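Local atomic coordinates of Pre-mRNA-splicing factor 38 (Chaetomium thermophilum, PDB entry 5F5T), a protein that is probably required for pre-mRNA splicing, as a nuclear member of the PRP38 family of spliceosomal proteins. Residues K149-R152 with G157-L160; L119-A124 with T161-F166. All blocks are in the same frame, centred on the assembly; numbering follows the deposited sequence.

Interaction 1 (K149-R152 with G157-L160); sequences KLRR and GTSL
Arg152 and Ser159 form the hydrogen-bonded pair of a two-stranded antiparallel beta hairpin, built from strands 149-153 and 158-162. Arg152 N donates to Ser159 O at 2.9 Å, and Ser159 N returns a bond of equal length to Arg152 O; both are nearly straight, so the backbone polar groups of this pair satisfy one another. Next along the ladder, Arg151 and Leu160 make a non-hydrogen-bonded pair; Arg151 N bonds instead to the hydroxyl of Tyr118, and the backbone of Arg151 also bonds to that of Val75. The two arginines leave opposite faces of the sheet. On one face the chain of Arg151 is bent at chi2 (-66°) and chi3 (-49°), which folds its guanidinium back across the partner strand. There NE and NH2 grip a single atom from the side: NE lies 2.9 Å from Thr158 OG1, and NH2 reaches the same oxygen at 3.1 Å, with OG1 in the guanidinium plane. A long side chain with several N-H groups suits this place, and the small branched threonine offers its hydroxyl without blocking the approach. Thr158 OG1 also bonds to the backbone of another protein chain. One face of the guanidinium rests over the peptide between Ser159 and Leu160. Beside it, Leu160 reaches over with CD1, which lies 3.8 Å from Lys149 CB, giving the aliphatic part of the lysine an apolar neighbour. On the opposite face of the sheet, Ser159 OG sits at the guanidinium edge of Arg152, accepting a weak bond from Arg152 NE at 3.4 Å.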
loop_
_atom_site.group_PDB
_atom_site.type_symbol
_atom_site.label_atom_id
_atom_site.label_comp_id
_atom_site.label_asym_id
_atom_site.label_seq_id
_atom_site.Cartn_x
_atom_site.Cartn_y
_atom_site.Cartn_z
ATOM N N LYS A 149 4.658 -11.997 -9.390
ATOM C CA LYS A 149 5.953 -11.561 -8.883
ATOM C C LYS A 149 6.317 -10.146 -9.321
ATOM O O LYS A 149 6.083 -9.756 -10.464
ATOM C CB LYS A 149 7.042 -12.529 -9.340
ATOM C CG LYS A 149 6.796 -13.964 -8.944
ATOM C CD LYS A 149 7.847 -14.872 -9.537
ATOM C CE LYS A 149 7.589 -16.319 -9.152
ATOM N NZ LYS A 149 8.578 -17.226 -9.772
ATOM N N LEU A 150 6.924 -9.401 -8.406
ATOM C CA LEU A 150 7.428 -8.061 -8.675
ATOM C C LEU A 150 8.863 -7.946 -8.180
ATOM O O LEU A 150 9.250 -8.610 -7.216
ATOM C CB LEU A 150 6.568 -6.997 -7.990
ATOM C CG LEU A 150 5.094 -6.849 -8.363
ATOM C CD1 LEU A 150 4.464 -5.772 -7.497
ATOM C CD2 LEU A 150 4.931 -6.520 -9.836
ATOM N N ARG A 151 9.644 -7.081 -8.817
ATOM C CA ARG A 151 10.992 -6.818 -8.344
ATOM C C ARG A 151 10.948 -5.551 -7.501
ATOM O O ARG A 151 10.237 -4.598 -7.829
ATOM C CB ARG A 151 11.984 -6.642 -9.493
ATOM C CG ARG A 151 12.087 -7.835 -10.424
ATOM C CD ARG A 151 12.673 -9.083 -9.794
ATOM N NE ARG A 151 13.907 -8.924 -9.044
ATOM C CZ ARG A 151 14.416 -9.902 -8.303
ATOM N NH1 ARG A 151 13.775 -11.060 -8.233
ATOM N NH2 ARG A 151 15.546 -9.734 -7.629
ATOM N N ARG A 152 11.702 -5.545 -6.413
ATOM C CA ARG A 152 11.828 -4.368 -5.572
ATOM C C ARG A 152 13.292 -3.961 -5.523
ATOM O O ARG A 152 14.162 -4.816 -5.424
ATOM C CB ARG A 152 11.286 -4.669 -4.176
ATOM C CG ARG A 152 11.607 -3.643 -3.109
ATOM C CD ARG A 152 11.020 -4.095 -1.783
ATOM N NE ARG A 152 11.437 -5.457 -1.455
ATOM C CZ ARG A 152 10.755 -6.284 -0.668
ATOM N NH1 ARG A 152 9.609 -5.895 -0.126
ATOM N NH2 ARG A 152 11.216 -7.505 -0.428
ATOM N N GLY A 157 21.255 -4.386 -7.035
ATOM C CA GLY A 157 20.271 -5.085 -7.843
ATOM C C GLY A 157 18.869 -4.977 -7.273
ATOM O O GLY A 157 18.452 -3.910 -6.817
ATOM N N THR A 158 18.146 -6.090 -7.274
ATOM C CA THR A 158 16.773 -6.111 -6.787
ATOM C C THR A 158 16.479 -7.393 -6.022
ATOM O O THR A 158 17.181 -8.392 -6.169
ATOM C CB THR A 158 15.751 -5.986 -7.943
ATOM O OG1 THR A 158 16.062 -6.937 -8.969
ATOM C CG2 THR A 158 15.761 -4.585 -8.538
ATOM N N SER A 159 15.437 -7.356 -5.200
ATOM C CA SER A 159 14.993 -8.522 -4.455
ATOM C C SER A 159 13.569 -8.845 -4.876
ATOM O O SER A 159 12.865 -7.989 -5.407
ATOM C CB SER A 159 15.048 -8.274 -2.950
ATOM O OG SER A 159 14.010 -7.394 -2.553
ATOM N N LEU A 160 13.143 -10.077 -4.629
ATOM C CA LEU A 160 11.806 -10.507 -5.014
ATOM C C LEU A 160 10.742 -10.098 -4.002
ATOM O O LEU A 160 10.940 -10.215 -2.796
ATOM C CB LEU A 160 11.779 -12.027 -5.195
ATOM C CG LEU A 160 10.433 -12.642 -5.576
ATOM C CD1 LEU A 160 9.928 -12.072 -6.897
ATOM C CD2 LEU A 160 10.544 -14.154 -5.643
#

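Interaction 2 (L119-A124 with T161-F166); sequences LRALAA and TYMDEF
Met163 and Phe166 reach from the first turn of helix 163-172 onto helix 117-130, a buried helix-to-helix contact within the PRP38 fold, where they meet Ala121 and the stem of Arg120. In both, CG stands anti to the backbone N (chi1 177° in Met163, -174° in Phe166), which sends the side chains across to the neighbouring helix. Being three residues apart, they share one side of their helix and take Ala121 between them. Its small methyl lets both come close: Met163 CE lies 4.2 Å from Ala121 CB, and Phe166 CE2 approaches the same carbon at 3.9 Å. The unbranched, flexible methionine bends beyond CG, and its sulfur comes up to the aliphatic part of Arg120, with Arg120 CG 4.1 Å from Met163 SD; the two chains cross at about a right angle. Arginine suits this buried place because its carbon stem can pack here while its charged end is paired further on: NH2 forms a salt bridge with Asp146 and NE bonds to Leu109 O. At the start of the second helix, Tyr162 occupies the N-cap position, and Thr161 OG1 donates to Glu165 OE1. The ring of Phe166 points a C-H corner at a main-chain oxygen that lies near the ring plane: Phe166 CE2 is 3.4 Å from Ala121 O.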
loop_
_atom_site.group_PDB
_atom_site.type_symbol
_atom_site.label_atom_id
_atom_site.label_comp_id
_atom_site.label_asym_id
_atom_site.label_seq_id
_atom_site.Cartn_x
_atom_site.Cartn_y
_atom_site.Cartn_z
ATOM N N LEU A 119 1.711 -1.650 -13.773
ATOM C CA LEU A 119 0.680 -0.628 -13.914
ATOM C C LEU A 119 -0.278 -0.700 -12.725
ATOM O O LEU A 119 -0.709 0.329 -12.197
ATOM C CB LEU A 119 -0.086 -0.789 -15.227
ATOM C CG LEU A 119 -1.148 0.278 -15.495
ATOM C CD1 LEU A 119 -0.537 1.670 -15.349
ATOM C CD2 LEU A 119 -1.740 0.107 -16.879
ATOM N N ARG A 120 -0.614 -1.920 -12.311
ATOM C CA ARG A 120 -1.464 -2.122 -11.140
ATOM C C ARG A 120 -0.764 -1.650 -9.880
ATOM O O ARG A 120 -1.391 -1.079 -8.989
ATOM C CB ARG A 120 -1.872 -3.593 -10.995
ATOM C CG ARG A 120 -2.629 -3.883 -9.707
ATOM C CD ARG A 120 -3.355 -5.217 -9.723
ATOM N NE ARG A 120 -4.203 -5.356 -10.901
ATOM C CZ ARG A 120 -4.875 -6.456 -11.215
ATOM N NH1 ARG A 120 -5.620 -6.480 -12.311
ATOM N NH2 ARG A 120 -4.804 -7.532 -10.440
ATOM N N ALA A 121 0.538 -1.907 -9.802
ATOM C CA ALA A 121 1.320 -1.473 -8.649
ATOM C C ALA A 121 1.326 0.049 -8.554
ATOM O O ALA A 121 1.129 0.616 -7.478
ATOM C CB ALA A 121 2.736 -2.002 -8.738
ATOM N N LEU A 122 1.519 0.700 -9.698
ATOM C CA LEU A 122 1.522 2.153 -9.772
ATOM C C LEU A 122 0.171 2.720 -9.374
ATOM O O LEU A 122 0.092 3.634 -8.555
ATOM C CB LEU A 122 1.876 2.618 -11.185
ATOM C CG LEU A 122 2.004 4.135 -11.366
ATOM C CD1 LEU A 122 2.903 4.726 -10.286
ATOM C CD2 LEU A 122 2.493 4.507 -12.759
ATOM N N ALA A 123 -0.889 2.150 -9.937
ATOM C CA ALA A 123 -2.243 2.616 -9.660
ATOM C C ALA A 123 -2.579 2.450 -8.184
ATOM O O ALA A 123 -3.166 3.336 -7.574
ATOM C CB ALA A 123 -3.249 1.877 -10.525
ATOM N N ALA A 124 -2.202 1.312 -7.613
ATOM C CA ALA A 124 -2.453 1.049 -6.205
ATOM C C ALA A 124 -1.694 2.045 -5.335
ATOM O O ALA A 124 -2.235 2.563 -4.356
ATOM C CB ALA A 124 -2.064 -0.371 -5.851
ATOM N N THR A 161 9.604 -9.638 -4.511
ATOM C CA THR A 161 8.423 -9.429 -3.685
ATOM C C THR A 161 7.209 -9.787 -4.533
ATOM O O THR A 161 7.359 -10.174 -5.684
ATOM C CB THR A 161 8.313 -7.981 -3.161
ATOM O OG1 THR A 161 7.278 -7.916 -2.173
ATOM C CG2 THR A 161 7.982 -7.020 -4.289
ATOM N N TYR A 162 6.010 -9.661 -3.980
ATOM C CA TYR A 162 4.815 -10.046 -4.718
ATOM C C TYR A 162 3.763 -8.956 -4.647
ATOM O O TYR A 162 3.779 -8.126 -3.735
ATOM C CB TYR A 162 4.252 -11.355 -4.164
ATOM C CG TYR A 162 5.270 -12.468 -4.093
ATOM C CD1 TYR A 162 6.099 -12.598 -2.989
ATOM C CD2 TYR A 162 5.391 -13.398 -5.116
ATOM C CE1 TYR A 162 7.035 -13.613 -2.910
ATOM C CE2 TYR A 162 6.320 -14.418 -5.047
ATOM C CZ TYR A 162 7.140 -14.519 -3.941
ATOM O OH TYR A 162 8.070 -15.527 -3.858
ATOM N N MET A 163 2.829 -8.981 -5.591
ATOM C CA MET A 163 1.791 -7.963 -5.653
ATOM C C MET A 163 0.987 -7.897 -4.358
ATOM O O MET A 163 0.726 -6.816 -3.849
ATOM C CB MET A 163 0.856 -8.224 -6.831
ATOM C CG MET A 163 -0.292 -7.238 -6.917
ATOM S SD MET A 163 0.250 -5.564 -7.312
ATOM C CE MET A 163 1.046 -5.824 -8.893
ATOM N N ASP A 164 0.620 -9.051 -3.816
ATOM C CA ASP A 164 -0.159 -9.084 -2.586
ATOM C C ASP A 164 0.655 -8.526 -1.425
ATOM O O ASP A 164 0.112 -7.893 -0.517
ATOM C CB ASP A 164 -0.643 -10.504 -2.280
ATOM C CG ASP A 164 0.476 -11.518 -2.261
ATOM O OD1 ASP A 164 1.145 -11.687 -3.301
ATOM O OD2 ASP A 164 0.666 -12.168 -1.212
ATOM N N GLU A 165 1.965 -8.747 -1.473
ATOM C CA GLU A 165 2.863 -8.200 -0.464
ATOM C C GLU A 165 3.001 -6.682 -0.592
ATOM O O GLU A 165 3.083 -5.971 0.407
ATOM C CB GLU A 165 4.235 -8.857 -0.563
ATOM C CG GLU A 165 4.417 -10.029 0.387
ATOM C CD GLU A 165 5.864 -10.474 0.483
ATOM O OE1 GLU A 165 6.699 -9.950 -0.284
ATOM O OE2 GLU A 165 6.167 -11.338 1.333
ATOM N N PHE A 166 3.030 -6.194 -1.827
ATOM C CA PHE A 166 3.091 -4.761 -2.080
ATOM C C PHE A 166 1.810 -4.067 -1.606
ATOM O O PHE A 166 1.861 -3.013 -0.967
ATOM C CB PHE A 166 3.332 -4.504 -3.572
ATOM C CG PHE A 166 3.555 -3.060 -3.910
ATOM C CD1 PHE A 166 4.671 -2.386 -3.441
ATOM C CD2 PHE A 166 2.642 -2.374 -4.694
ATOM C CE1 PHE A 166 4.873 -1.051 -3.753
ATOM C CE2 PHE A 166 2.837 -1.041 -5.007
ATOM C CZ PHE A 166 3.954 -0.379 -4.538
#

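In the fold
Following the chain from the N terminus, several helices precede helix 117-130, which supplies residues 119-124. The chain continues through helix 133-140 to strand 149-153, turns back at once into strand 158-162, and runs directly into helix 163-172. Interaction 1 closes the short hairpin loop, with four residues between its segments. Interaction 2 closes a longer loop of 36 residues that contains the whole of interaction 1, so the two nest and do not cross. Their centres are about 12 Å apart, and strand 158-162 serves both. They meet directly where Leu150 packs on Met163, and the N of Leu150 probably hydrogen-bonds to Thr161 O, tying the hairpin to the two helices.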